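Long-range contact in D-3-phosphoglycerate dehydrogenase (Sulfolobus tokodaii, PDB 2EKL), which binds NAD and probably oxidises D-3-phosphoglycerate as a member of the D-isomer specific 2-hydroxyacid dehydrogenase family: residues A[47-53]-A[69-75]. Sequence-based numbering, arbitrary orientation.
Sequences YDIIVVR and LKIIARA
Ile50 and Val52 of strand 49-52 reach across to Ile71, Ala73 and Ala75 in the backbone ladder of a beta-alpha-beta crossover, whose helix 60-65 links two neighbouring parallel strands. They belong to the five-stranded sheet of order 2-1-3-4-5 that forms the flavodoxin-like domain beside the NAD-binding Rossmann domain in this family. The strands run nearly parallel. Ile50 N donates to Ile71 O and Val52 N to Ala73 O; in return Ala73 N meets Ile50 O at 2.8 Å and Ala75 N meets Val52 O at 2.9 Å. At the N-terminal end Asp48 O accepts two donors, Ile71 N nearly in line with the carbonyl and Lys70 N at 2.7 Å, 25° off its plane.

The charged pair lies just beyond: Lys70 runs alongside Asp48, and a bend at its last torsion (chi4 60°) turns NZ onto the anti lone pair of OD1, 2.7 Å away. Tyr4 OH bonds to both OD1 and NZ, while Lys7 N takes OD2 and Lys68 O takes NZ, leaving both carboxylate oxygens of buried Asp48 engaged. A methionine in place of Lys70 would probably deprive this carboxylate of its countercharge and Lys68 O of a donor.

Apolar contacts line both faces. Ile49 and Ile71 lie side by side, CG1 of Ile49 against CB of Ile71 at 4.1 Å, under helix 289-309, where both touch Met307; on this face CG2 of Val51 meets Ala73 CB at 4.0 Å. On the other, Leu69 CD2 approaches CB of Ile50. With Ile50 CG1 anti to the backbone N (chi1 -175°), CG2 falls between N and the carbonyl carbon and rests against CG1 of Ile72 at 3.8 Å.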
loop_
_atom_site.group_PDB
_atom_site.type_symbol
_atom_site.label_atom_id
_atom_site.label_comp_id
_atom_site.label_asym_id
_atom_site.label_seq_id
_atom_site.Cartn_x
_atom_site.Cartn_y
_atom_site.Cartn_z
ATOM N N TYR A 47 25.627 30.096 24.544
ATOM C CA TYR A 47 25.911 28.808 23.918
ATOM C C TYR A 47 26.638 28.804 22.580
ATOM O O TYR A 47 26.457 29.691 21.749
ATOM C CB TYR A 47 24.603 28.027 23.775
ATOM C CG TYR A 47 23.904 27.782 25.094
ATOM C CD1 TYR A 47 24.268 26.715 25.912
ATOM C CD2 TYR A 47 22.900 28.641 25.538
ATOM C CE1 TYR A 47 23.646 26.505 27.145
ATOM C CE2 TYR A 47 22.275 28.444 26.767
ATOM C CZ TYR A 47 22.651 27.378 27.562
ATOM O OH TYR A 47 22.029 27.188 28.772
ATOM N N ASP A 48 27.448 27.767 22.393
ATOM C CA ASP A 48 28.225 27.554 21.173
ATOM C C ASP A 48 27.406 26.693 20.221
ATOM O O ASP A 48 27.567 26.760 18.999
ATOM C CB ASP A 48 29.509 26.791 21.495
ATOM C CG ASP A 48 30.352 27.482 22.534
ATOM O OD1 ASP A 48 31.003 28.491 22.188
ATOM O OD2 ASP A 48 30.357 27.015 23.692
ATOM N N ILE A 49 26.532 25.877 20.800
ATOM C CA ILE A 49 25.699 24.959 20.032
ATOM C C ILE A 49 24.247 24.975 20.503
ATOM O O ILE A 49 23.980 25.050 21.698
ATOM C CB ILE A 49 26.203 23.501 20.187
ATOM C CG1 ILE A 49 27.674 23.397 19.773
ATOM C CG2 ILE A 49 25.337 22.560 19.361
ATOM C CD1 ILE A 49 28.318 22.067 20.123
ATOM N N ILE A 50 23.315 24.911 19.558
ATOM C CA ILE A 50 21.899 24.853 19.895
ATOM C C ILE A 50 21.336 23.667 19.118
ATOM O O ILE A 50 21.667 23.476 17.948
ATOM C CB ILE A 50 21.134 26.145 19.489
ATOM C CG1 ILE A 50 19.689 26.066 19.993
ATOM C CG2 ILE A 50 21.153 26.325 17.976
ATOM C CD1 ILE A 50 18.859 27.301 19.692
ATOM N N VAL A 51 20.520 22.852 19.779
ATOM C CA VAL A 51 19.917 21.692 19.128
ATOM C C VAL A 51 18.408 21.861 19.227
ATOM O O VAL A 51 17.870 22.032 20.317
ATOM C CB VAL A 51 20.337 20.375 19.814
ATOM C CG1 VAL A 51 19.778 19.187 19.047
ATOM C CG2 VAL A 51 21.856 20.290 19.887
ATOM N N VAL A 52 17.731 21.819 18.085
ATOM C CA VAL A 52 16.289 22.017 18.085
ATOM C C VAL A 52 15.557 20.960 17.255
ATOM O O VAL A 52 16.195 20.211 16.494
ATOM C CB VAL A 52 15.991 23.406 17.518
ATOM C CG1 VAL A 52 16.820 24.455 18.257
ATOM C CG2 VAL A 52 16.324 23.451 16.040
ATOM N N ARG A 53 14.265 20.853 17.528
ATOM C CA ARG A 53 13.652 19.934 16.642
ATOM C C ARG A 53 12.757 20.745 15.761
ATOM O O ARG A 53 13.148 21.298 14.741
ATOM C CB ARG A 53 12.809 18.924 17.456
ATOM C CG ARG A 53 13.253 17.479 17.207
ATOM C CD ARG A 53 12.099 16.444 17.313
ATOM N NE ARG A 53 11.097 16.824 18.329
ATOM C CZ ARG A 53 10.020 16.043 18.501
ATOM N NH1 ARG A 53 9.765 15.019 17.685
ATOM N NH2 ARG A 53 9.309 16.197 19.606
ATOM N N LEU A 69 27.111 31.437 19.123
ATOM C CA LEU A 69 26.676 30.315 18.296
ATOM C C LEU A 69 27.653 29.969 17.176
ATOM O O LEU A 69 28.063 30.837 16.405
ATOM C CB LEU A 69 25.301 30.603 17.689
ATOM C CG LEU A 69 24.084 30.459 18.605
ATOM C CD1 LEU A 69 22.829 30.852 17.841
ATOM C CD2 LEU A 69 23.980 29.021 19.104
ATOM N N LYS A 70 28.012 28.690 17.097
ATOM C CA LYS A 70 28.933 28.192 16.079
ATOM C C LYS A 70 28.294 27.048 15.294
ATOM O O LYS A 70 28.651 26.794 14.143
ATOM C CB LYS A 70 30.225 27.701 16.736
ATOM C CG LYS A 70 30.965 28.774 17.515
ATOM C CD LYS A 70 32.106 28.182 18.324
ATOM C CE LYS A 70 32.815 29.252 19.142
ATOM N NZ LYS A 70 31.894 29.929 20.102
ATOM N N ILE A 71 27.351 26.354 15.926
ATOM C CA ILE A 71 26.662 25.237 15.282
ATOM C C ILE A 71 25.192 25.216 15.667
ATOM O O ILE A 71 24.840 25.394 16.837
ATOM C CB ILE A 71 27.260 23.863 15.690
ATOM C CG1 ILE A 71 28.746 23.797 15.343
ATOM C CG2 ILE A 71 26.517 22.738 14.966
ATOM C CD1 ILE A 71 29.418 22.518 15.810
ATOM N N ILE A 72 24.340 25.006 14.670
ATOM C CA ILE A 72 22.904 24.905 14.878
ATOM C C ILE A 72 22.549 23.505 14.393
ATOM O O ILE A 72 22.824 23.156 13.245
ATOM C CB ILE A 72 22.119 25.933 14.033
ATOM C CG1 ILE A 72 22.358 27.346 14.563
ATOM C CG2 ILE A 72 20.636 25.601 14.061
ATOM C CD1 ILE A 72 21.708 28.434 13.716
ATOM N N ALA A 73 21.962 22.699 15.269
ATOM C CA ALA A 73 21.591 21.339 14.901
ATOM C C ALA A 73 20.086 21.158 14.904
ATOM O O ALA A 73 19.416 21.449 15.894
ATOM C CB ALA A 73 22.236 20.339 15.859
ATOM N N ARG A 74 19.560 20.680 13.782
ATOM C CA ARG A 74 18.133 20.428 13.639
ATOM C C ARG A 74 17.945 18.917 13.590
ATOM O O ARG A 74 18.355 18.269 12.630
ATOM C CB ARG A 74 17.609 21.058 12.346
ATOM C CG ARG A 74 16.211 20.604 11.939
ATOM C CD ARG A 74 15.159 21.079 12.915
ATOM N NE ARG A 74 13.848 20.494 12.640
ATOM C CZ ARG A 74 13.117 20.741 11.559
ATOM N NH1 ARG A 74 13.559 21.573 10.626
ATOM N NH2 ARG A 74 11.935 20.158 11.413
ATOM N N ALA A 75 17.345 18.355 14.632
ATOM C CA ALA A 75 17.116 16.916 14.674
ATOM C C ALA A 75 15.872 16.618 13.845
ATOM O O ALA A 75 14.811 16.305 14.384
ATOM C CB ALA A 75 16.923 16.452 16.116
#